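Local coordinates for protein OsmC family peroxiredoxin (Aquifex aeolicus, PDB 2E8E) that probably reduces organic hydroperoxides with a pair of reactive cysteines, as other OsmC-family peroxiredoxins do, at residues 11-16 with 27-32; 33-38 with 78-83; 85-90 with 122-127. All blocks are in the same frame, centred on the assembly; numbering follows the deposited sequence.

In the fold
Contact 1 ends the N-terminal hairpin far from the chain's centre, yet its inner part is buried, partly against the second subunit. It is mostly backbone bonding and turn chemistry, with charged side chains on its exposed side. Contact 2, also touched by that subunit, is a buried aromatic contact fastening helix 34-56 to strand 80-90. L37 joins the two, packing on A27 and L32. Contact 3 continues along strand 80-90 within the C-terminal sheet: a regular parallel strand pair, largely apolar on one face and mostly polar on the other, untouched by the second subunit. Contacts 1 and 3 lie on opposite sides of the chain's centre, their centres about 31 Å apart.

Contact 1. Residues 11-16 with 27-32; sequences SSEATF and AGEKGL
The open end of the beta hairpin 15-19/24-28 is where the chain enters from strand 3-12 and leaves toward helix 34-56. F16 and A27 form an antiparallel hydrogen-bonded pair: F16 N gives to A27 O at 2.9 Å, and A27 N returns a bond to F16 O at 2.8 Å. Both side chains lie on one face of the sheet. The carbonyl of A27 sits in plane at the edge of the F16 ring, and G47 of the second subunit packs on F16. One step outward, T15 and G28 are a non-hydrogen-bonded pair. A side chain on G28 would collide with A14 O and T15 CA, and at G28's backbone angles (phi 145°, psi -160°) a CB would also be jammed against the preceding carbonyl, so glycine suits the site. S11 and S12 both face T15, a classic beta bulge where strand 3-12 turns into the hairpin, while G28 to G31 make a type I turn across from it. With OG1 beside its own backbone N (chi1 -52°), the T15 hydroxyl gives its proton to E13 O at 2.8 Å and accepts K30 N, also at 2.8 Å; a threonine can do both while CG2 packs against G31 N. Beside it, E29 N reaches A14 O at 2.9 Å from above the carbonyl plane. The small CB of A14 lies against the E29 side chain and packs on Y51 of the second subunit. On the outer side the extended K30 chain passes S12, K30 CB lying 3.6 Å from S12 OG, and crosses E13 obliquely. K30 NZ ends in a long salt bridge of 3.9 Å to E13 OE1, which probably eases the repulsion from E29 OE2, 3.8 Å from that same E13 oxygen.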
loop_
_atom_site.group_PDB
_atom_site.type_symbol
_atom_site.label_atom_id
_atom_site.label_comp_id
_atom_site.label_asym_id
_atom_site.label_seq_id
_atom_site.Cartn_x
_atom_site.Cartn_y
_atom_site.Cartn_z
ATOM N N SER A 11 1.295 -1.071 -18.379
ATOM C CA SER A 11 2.468 -0.362 -18.891
ATOM C C SER A 11 3.426 -1.326 -19.590
ATOM O O SER A 11 3.985 -1.010 -20.640
ATOM C CB SER A 11 3.192 0.348 -17.745
ATOM O OG SER A 11 3.561 -0.567 -16.726
ATOM N N SER A 12 3.623 -2.491 -18.984
ATOM C CA SER A 12 4.475 -3.538 -19.537
ATOM C C SER A 12 3.877 -4.855 -19.053
ATOM O O SER A 12 2.811 -4.853 -18.437
ATOM C CB SER A 12 5.924 -3.385 -19.055
ATOM O OG SER A 12 6.038 -3.541 -17.652
ATOM N N GLU A 13 4.544 -5.973 -19.328
ATOM C CA GLU A 13 4.031 -7.275 -18.910
ATOM C C GLU A 13 3.681 -7.298 -17.426
ATOM O O GLU A 13 4.552 -7.129 -16.572
ATOM C CB GLU A 13 5.053 -8.380 -19.210
ATOM C CG GLU A 13 4.649 -9.763 -18.706
ATOM C CD GLU A 13 5.625 -10.851 -19.123
ATOM O OE1 GLU A 13 6.834 -10.707 -18.844
ATOM O OE2 GLU A 13 5.181 -11.851 -19.729
ATOM N N ALA A 14 2.399 -7.505 -17.136
ATOM C CA ALA A 14 1.896 -7.571 -15.766
ATOM C C ALA A 14 2.380 -6.409 -14.907
ATOM O O ALA A 14 2.680 -6.585 -13.728
ATOM C CB ALA A 14 2.305 -8.893 -15.125
ATOM N N THR A 15 2.446 -5.224 -15.504
ATOM C CA THR A 15 2.891 -4.028 -14.801
ATOM C C THR A 15 1.942 -2.888 -15.130
ATOM O O THR A 15 1.421 -2.804 -16.243
ATOM C CB THR A 15 4.327 -3.673 -15.205
ATOM O OG1 THR A 15 5.149 -4.835 -15.041
ATOM C CG2 THR A 15 4.873 -2.552 -14.328
ATOM N N PHE A 16 1.719 -2.001 -14.165
ATOM C CA PHE A 16 0.774 -0.908 -14.353
ATOM C C PHE A 16 1.288 0.479 -14.034
ATOM O O PHE A 16 1.968 0.674 -13.028
ATOM C CB PHE A 16 -0.455 -1.145 -13.471
ATOM C CG PHE A 16 -1.170 -2.424 -13.766
ATOM C CD1 PHE A 16 -2.271 -2.435 -14.614
ATOM C CD2 PHE A 16 -0.712 -3.624 -13.241
ATOM C CE1 PHE A 16 -2.909 -3.631 -14.937
ATOM C CE2 PHE A 16 -1.339 -4.829 -13.558
ATOM C CZ PHE A 16 -2.442 -4.827 -14.411
ATOM N N ALA A 27 3.861 0.025 -11.017
ATOM C CA ALA A 27 3.728 -0.992 -9.987
ATOM C C ALA A 27 3.368 -2.326 -10.616
ATOM O O ALA A 27 2.450 -2.410 -11.431
ATOM C CB ALA A 27 2.650 -0.584 -8.996
ATOM N N GLY A 28 4.089 -3.371 -10.229
ATOM C CA GLY A 28 3.802 -4.680 -10.778
ATOM C C GLY A 28 5.038 -5.527 -10.973
ATOM O O GLY A 28 6.085 -5.277 -10.383
ATOM N N GLU A 29 4.905 -6.534 -11.827
ATOM C CA GLU A 29 5.981 -7.468 -12.114
ATOM C C GLU A 29 7.301 -6.805 -12.521
ATOM O O GLU A 29 8.372 -7.200 -12.052
ATOM C CB GLU A 29 5.507 -8.434 -13.201
ATOM C CG GLU A 29 6.369 -9.660 -13.390
ATOM C CD GLU A 29 5.611 -10.775 -14.077
ATOM O OE1 GLU A 29 4.624 -11.266 -13.487
ATOM O OE2 GLU A 29 5.994 -11.157 -15.202
ATOM N N LYS A 30 7.231 -5.797 -13.385
ATOM C CA LYS A 30 8.441 -5.113 -13.834
ATOM C C LYS A 30 8.604 -3.723 -13.236
ATOM O O LYS A 30 9.406 -2.921 -13.711
ATOM C CB LYS A 30 8.456 -5.026 -15.363
ATOM C CG LYS A 30 8.545 -6.382 -16.037
ATOM C CD LYS A 30 8.627 -6.252 -17.549
ATOM C CE LYS A 30 8.755 -7.621 -18.202
ATOM N NZ LYS A 30 8.957 -7.525 -19.673
ATOM N N GLY A 31 7.833 -3.441 -12.191
ATOM C CA GLY A 31 7.912 -2.148 -11.537
ATOM C C GLY A 31 8.015 -2.351 -10.040
ATOM O O GLY A 31 8.567 -3.354 -9.590
ATOM N N LEU A 32 7.496 -1.403 -9.268
ATOM C CA LEU A 32 7.526 -1.511 -7.812
ATOM C C LEU A 32 6.692 -2.723 -7.394
ATOM O O LEU A 32 5.573 -2.900 -7.870
ATOM C CB LEU A 32 6.951 -0.241 -7.185
ATOM C CG LEU A 32 7.755 1.047 -7.395
ATOM C CD1 LEU A 32 6.834 2.255 -7.314
ATOM C CD2 LEU A 32 8.859 1.128 -6.344
#

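Contact 2. Residues 33-38 with 78-83; sequences NPMELL and KIYEEI
The first turn of helix 34-56 meets the start of strand 80-90 here, so the contact fastens the long helix to the C-terminal sheet. Two hydrogen bonds lie at this helix end: one caps it, one ties it to the strand. N33 is the N-cap: its OD1 accepts E36 N at 2.9 Å, in the amide plane on a lone pair, a role asparagine fills well. From the sheet side, Y80 OH donates to M35 O at 2.7 Å, arriving steeply, 73° out of the carbonyl plane. That oxygen also takes a weak bond from L38 N. The aromatic contact is made by M35, whose unbranched, flexible chain can bend at both chi2 and chi3 and so lay its methyl over the ring. Its CE lies 3.5 Å from the centroid of the Y80 ring, only 10° off the normal: a CH-pi contact. The sulfur follows obliquely, a Met-aromatic contact with SD 4.5 Å from the Y80 centroid. An alanine in place of Y80 would lose the bond to M35 O and the surface beneath the methionine methyl, and would probably loosen the helix start from the strand. Apolar packing is slighter: L38, sliding past the tyrosine in the opposite direction, brings CD2 to the ring edge, 4.1 Å from Y80 CE2. The same methyl, M35 CE, also rests 3.5 Å from K78 O, an acceptor for R72.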
loop_
_atom_site.group_PDB
_atom_site.type_symbol
_atom_site.label_atom_id
_atom_site.label_comp_id
_atom_site.label_asym_id
_atom_site.label_seq_id
_atom_site.Cartn_x
_atom_site.Cartn_y
_atom_site.Cartn_z
ATOM N N ASN A 33 7.237 -3.552 -6.513
ATOM C CA ASN A 33 6.528 -4.741 -6.051
ATOM C C ASN A 33 5.319 -4.328 -5.209
ATOM O O ASN A 33 5.460 -3.575 -4.253
ATOM C CB ASN A 33 7.473 -5.624 -5.235
ATOM C CG ASN A 33 6.779 -6.831 -4.663
ATOM O OD1 ASN A 33 6.349 -6.827 -3.507
ATOM N ND2 ASN A 33 6.636 -7.872 -5.482
ATOM N N PRO A 34 4.115 -4.816 -5.556
ATOM C CA PRO A 34 2.901 -4.459 -4.804
ATOM C C PRO A 34 2.955 -4.677 -3.291
ATOM O O PRO A 34 2.521 -3.817 -2.523
ATOM C CB PRO A 34 1.820 -5.300 -5.478
ATOM C CG PRO A 34 2.299 -5.347 -6.910
ATOM C CD PRO A 34 3.778 -5.637 -6.732
ATOM N N MET A 35 3.473 -5.817 -2.856
ATOM C CA MET A 35 3.552 -6.086 -1.429
ATOM C C MET A 35 4.606 -5.214 -0.747
ATOM O O MET A 35 4.472 -4.883 0.432
ATOM C CB MET A 35 3.791 -7.574 -1.181
ATOM C CG MET A 35 2.482 -8.388 -1.243
ATOM S SD MET A 35 1.356 -8.152 0.184
ATOM C CE MET A 35 1.964 -9.479 1.219
ATOM N N GLU A 36 5.653 -4.834 -1.476
ATOM C CA GLU A 36 6.641 -3.935 -0.890
ATOM C C GLU A 36 5.969 -2.568 -0.775
ATOM O O GLU A 36 6.189 -1.837 0.197
ATOM C CB GLU A 36 7.905 -3.838 -1.756
ATOM C CG GLU A 36 8.826 -5.037 -1.609
ATOM C CD GLU A 36 10.110 -4.913 -2.412
ATOM O OE1 GLU A 36 10.317 -3.875 -3.078
ATOM O OE2 GLU A 36 10.914 -5.866 -2.373
ATOM N N LEU A 37 5.135 -2.223 -1.760
ATOM C CA LEU A 37 4.425 -0.946 -1.729
ATOM C C LEU A 37 3.459 -0.883 -0.547
ATOM O O LEU A 37 3.208 0.194 -0.004
ATOM C CB LEU A 37 3.666 -0.700 -3.041
ATOM C CG LEU A 37 4.548 -0.247 -4.208
ATOM C CD1 LEU A 37 3.688 0.018 -5.437
ATOM C CD2 LEU A 37 5.300 1.026 -3.806
ATOM N N LEU A 38 2.914 -2.027 -0.142
ATOM C CA LEU A 38 2.018 -2.023 1.012
ATOM C C LEU A 38 2.833 -1.616 2.241
ATOM O O LEU A 38 2.373 -0.827 3.071
ATOM C CB LEU A 38 1.387 -3.408 1.235
ATOM C CG LEU A 38 0.613 -3.553 2.557
ATOM C CD1 LEU A 38 -0.514 -2.520 2.603
ATOM C CD2 LEU A 38 0.044 -4.959 2.687
ATOM N N LYS A 78 -0.877 -15.167 -0.143
ATOM C CA LYS A 78 0.364 -15.044 0.607
ATOM C C LYS A 78 0.493 -13.731 1.367
ATOM O O LYS A 78 1.403 -12.939 1.130
ATOM C CB LYS A 78 1.548 -15.244 -0.340
ATOM C CG LYS A 78 1.517 -16.612 -1.024
ATOM C CD LYS A 78 2.763 -16.864 -1.852
ATOM C CE LYS A 78 2.763 -18.287 -2.390
ATOM N NZ LYS A 78 3.991 -18.598 -3.170
ATOM N N ILE A 79 -0.435 -13.518 2.292
ATOM C CA ILE A 79 -0.452 -12.314 3.110
ATOM C C ILE A 79 0.727 -12.315 4.078
ATOM O O ILE A 79 1.386 -13.336 4.270
ATOM C CB ILE A 79 -1.737 -12.244 3.962
ATOM C CG1 ILE A 79 -1.801 -13.458 4.896
ATOM C CG2 ILE A 79 -2.969 -12.193 3.062
ATOM C CD1 ILE A 79 -2.968 -13.443 5.859
ATOM N N TYR A 80 0.995 -11.165 4.687
ATOM C CA TYR A 80 2.057 -11.082 5.683
ATOM C C TYR A 80 1.511 -11.674 6.978
ATOM O O TYR A 80 0.531 -11.169 7.526
ATOM C CB TYR A 80 2.448 -9.627 5.953
ATOM C CG TYR A 80 3.207 -8.952 4.839
ATOM C CD1 TYR A 80 4.388 -9.499 4.340
ATOM C CD2 TYR A 80 2.760 -7.744 4.306
ATOM C CE1 TYR A 80 5.112 -8.854 3.342
ATOM C CE2 TYR A 80 3.470 -7.091 3.307
ATOM C CZ TYR A 80 4.647 -7.651 2.831
ATOM O OH TYR A 80 5.356 -6.995 1.858
ATOM N N GLU A 81 2.128 -12.742 7.471
ATOM C CA GLU A 81 1.672 -13.337 8.718
ATOM C C GLU A 81 2.260 -12.523 9.861
ATOM O O GLU A 81 1.760 -12.543 10.989
ATOM C CB GLU A 81 2.138 -14.791 8.831
ATOM C CG GLU A 81 1.705 -15.667 7.667
ATOM C CD GLU A 81 1.317 -17.070 8.098
ATOM O OE1 GLU A 81 2.106 -17.721 8.814
ATOM O OE2 GLU A 81 0.219 -17.524 7.713
ATOM N N GLU A 82 3.323 -11.793 9.551
ATOM C CA GLU A 82 4.001 -10.971 10.539
ATOM C C GLU A 82 4.596 -9.740 9.877
ATOM O O GLU A 82 5.105 -9.809 8.762
ATOM C CB GLU A 82 5.113 -11.786 11.211
ATOM C CG GLU A 82 6.113 -10.965 12.006
ATOM C CD GLU A 82 7.266 -11.801 12.539
ATOM O OE1 GLU A 82 8.410 -11.303 12.524
ATOM O OE2 GLU A 82 7.030 -12.947 12.979
ATOM N N ILE A 83 4.502 -8.606 10.561
ATOM C CA ILE A 83 5.078 -7.367 10.058
ATOM C C ILE A 83 5.820 -6.725 11.216
ATOM O O ILE A 83 5.225 -6.439 12.255
ATOM C CB ILE A 83 4.010 -6.364 9.567
ATOM C CG1 ILE A 83 3.215 -6.961 8.404
ATOM C CG2 ILE A 83 4.698 -5.065 9.124
ATOM C CD1 ILE A 83 2.175 -6.025 7.830
#

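Contact 3. Residues 85-90 with 122-127; sequences IKYVAV and LKISWE
Strands 80-90 and 121-130 are parallel neighbours joined through helices 95-109 and 111-116, a beta-alpha-beta crossover. Their segments run only 14° apart, and backbone bonds alternate between them: I85 N to K123 O at 2.9 Å, S125 N to I85 O at 3.0 Å, then Y87 N to S125 O, E127 N to Y87 O and A89 N to E127 O. The tight face carries I85, Y87, I124 and W126 and is backed by helices. I85 CD1 meets L122 CD1 at 3.8 Å. The Y87 ring has the S125 carbonyl in plane at its edge and I124 CG2 beside CE2, while V102 and T106 of helix 95-109 pack on it. Tyrosine suits this place because its hydroxyl bonds S46, next to C45, whose disulfide with C110 is open in this reduced form. W126 turns from Y87 after its CB, and its NE1 bonds E95. The other face is mostly polar, and its K86, S125 and E127 are partly exposed to solvent, though V88 among them is buried against F67. K86 runs out extended and bends only at chi4 (58°), placing NZ 2.5 Å from E127 OE1, a very short salt bridge from above the carboxylate plane. E127 lies alongside V88, its CG 3.7 Å from V88 CG2. Back toward I85, a water donates to I85 O at 3.0 Å and hydrogen-bonds S125 OG at 2.6 Å.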
loop_
_atom_site.group_PDB
_atom_site.type_symbol
_atom_site.label_atom_id
_atom_site.label_comp_id
_atom_site.label_asym_id
_atom_site.label_seq_id
_atom_site.Cartn_x
_atom_site.Cartn_y
_atom_site.Cartn_z
ATOM N N ILE A 85 7.998 -3.523 12.547
ATOM C CA ILE A 85 8.243 -2.128 12.232
ATOM C C ILE A 85 9.138 -1.555 13.311
ATOM O O ILE A 85 8.821 -1.641 14.500
ATOM C CB ILE A 85 6.943 -1.296 12.200
ATOM C CG1 ILE A 85 5.920 -1.939 11.258
ATOM C CG2 ILE A 85 7.257 0.121 11.740
ATOM C CD1 ILE A 85 4.592 -1.210 11.197
ATOM N N LYS A 86 10.258 -0.977 12.893
ATOM C CA LYS A 86 11.199 -0.373 13.825
ATOM C C LYS A 86 11.348 1.105 13.490
ATOM O O LYS A 86 11.696 1.460 12.361
ATOM C CB LYS A 86 12.562 -1.062 13.729
ATOM C CG LYS A 86 13.612 -0.490 14.668
ATOM C CD LYS A 86 14.942 -1.209 14.499
ATOM C CE LYS A 86 15.998 -0.630 15.420
ATOM N NZ LYS A 86 15.577 -0.716 16.844
ATOM N N TYR A 87 11.074 1.959 14.471
ATOM C CA TYR A 87 11.181 3.402 14.294
ATOM C C TYR A 87 12.461 3.894 14.962
ATOM O O TYR A 87 12.714 3.584 16.126
ATOM C CB TYR A 87 10.004 4.116 14.961
ATOM C CG TYR A 87 8.639 3.729 14.446
ATOM C CD1 TYR A 87 7.993 4.499 13.478
ATOM C CD2 TYR A 87 7.980 2.607 14.944
ATOM C CE1 TYR A 87 6.717 4.164 13.025
ATOM C CE2 TYR A 87 6.709 2.263 14.495
ATOM C CZ TYR A 87 6.082 3.046 13.540
ATOM O OH TYR A 87 4.815 2.718 13.116
ATOM N N VAL A 88 13.255 4.662 14.227
ATOM C CA VAL A 88 14.485 5.219 14.774
ATOM C C VAL A 88 14.430 6.733 14.616
ATOM O O VAL A 88 14.411 7.248 13.497
ATOM C CB VAL A 88 15.738 4.678 14.040
ATOM C CG1 VAL A 88 16.995 5.350 14.590
ATOM C CG2 VAL A 88 15.836 3.166 14.207
ATOM N N ALA A 89 14.375 7.449 15.736
ATOM C CA ALA A 89 14.342 8.904 15.687
ATOM C C ALA A 89 15.759 9.384 15.966
ATOM O O ALA A 89 16.399 8.919 16.908
ATOM C CB ALA A 89 13.381 9.456 16.731
ATOM N N VAL A 90 16.243 10.302 15.139
ATOM C CA VAL A 90 17.596 10.828 15.278
ATOM C C VAL A 90 17.553 12.315 15.593
ATOM O O VAL A 90 16.901 13.081 14.886
ATOM C CB VAL A 90 18.401 10.624 13.967
ATOM C CG1 VAL A 90 19.825 11.128 14.136
ATOM C CG2 VAL A 90 18.386 9.152 13.569
ATOM N N LEU A 122 1.604 -7.950 14.461
ATOM C CA LEU A 122 2.418 -6.748 14.402
ATOM C C LEU A 122 3.438 -6.677 15.536
ATOM O O LEU A 122 3.089 -6.827 16.706
ATOM C CB LEU A 122 1.500 -5.524 14.439
ATOM C CG LEU A 122 2.068 -4.130 14.180
ATOM C CD1 LEU A 122 2.735 -4.078 12.810
ATOM C CD2 LEU A 122 0.930 -3.121 14.257
ATOM N N LYS A 123 4.698 -6.459 15.178
ATOM C CA LYS A 123 5.769 -6.345 16.162
ATOM C C LYS A 123 6.400 -4.968 15.988
ATOM O O LYS A 123 7.087 -4.703 14.999
ATOM C CB LYS A 123 6.801 -7.456 15.962
ATOM C CG LYS A 123 6.192 -8.856 16.067
ATOM C CD LYS A 123 7.222 -9.929 16.395
ATOM C CE LYS A 123 8.278 -10.080 15.317
ATOM N NZ LYS A 123 9.201 -11.211 15.637
ATOM N N ILE A 124 6.150 -4.095 16.958
ATOM C CA ILE A 124 6.645 -2.727 16.915
ATOM C C ILE A 124 7.759 -2.449 17.917
ATOM O O ILE A 124 7.700 -2.888 19.067
ATOM C CB ILE A 124 5.486 -1.749 17.175
ATOM C CG1 ILE A 124 4.393 -1.966 16.123
ATOM C CG2 ILE A 124 5.986 -0.314 17.148
ATOM C CD1 ILE A 124 3.125 -1.204 16.395
ATOM N N SER A 125 8.773 -1.717 17.469
ATOM C CA SER A 125 9.897 -1.351 18.321
ATOM C C SER A 125 10.385 0.030 17.921
ATOM O O SER A 125 10.086 0.513 16.831
ATOM C CB SER A 125 11.039 -2.357 18.180
ATOM O OG SER A 125 11.569 -2.349 16.868
ATOM N N TRP A 126 11.142 0.673 18.799
ATOM C CA TRP A 126 11.645 2.000 18.490
ATOM C C TRP A 126 12.887 2.289 19.306
ATOM O O TRP A 126 13.177 1.603 20.289
ATOM C CB TRP A 126 10.572 3.049 18.785
ATOM C CG TRP A 126 10.135 3.051 20.216
ATOM C CD1 TRP A 126 10.734 3.700 21.259
ATOM C CD2 TRP A 126 9.035 2.323 20.774
ATOM N NE1 TRP A 126 10.076 3.418 22.433
ATOM C CE2 TRP A 126 9.031 2.573 22.165
ATOM C CE3 TRP A 126 8.056 1.478 20.235
ATOM C CZ2 TRP A 126 8.083 2.012 23.024
ATOM C CZ3 TRP A 126 7.113 0.920 21.090
ATOM C CH2 TRP A 126 7.136 1.188 22.472
ATOM N N GLU A 127 13.625 3.308 18.887
ATOM C CA GLU A 127 14.832 3.692 19.590
ATOM C C GLU A 127 15.239 5.088 19.168
ATOM O O GLU A 127 14.918 5.542 18.067
ATOM C CB GLU A 127 15.969 2.711 19.294
ATOM C CG GLU A 127 16.500 2.762 17.875
ATOM C CD GLU A 127 17.679 1.828 17.665
ATOM O OE1 GLU A 127 17.496 0.599 17.792
ATOM O OE2 GLU A 127 18.791 2.321 17.377
HETATM O O HOH W 1 10.167 -4.105 15.489
#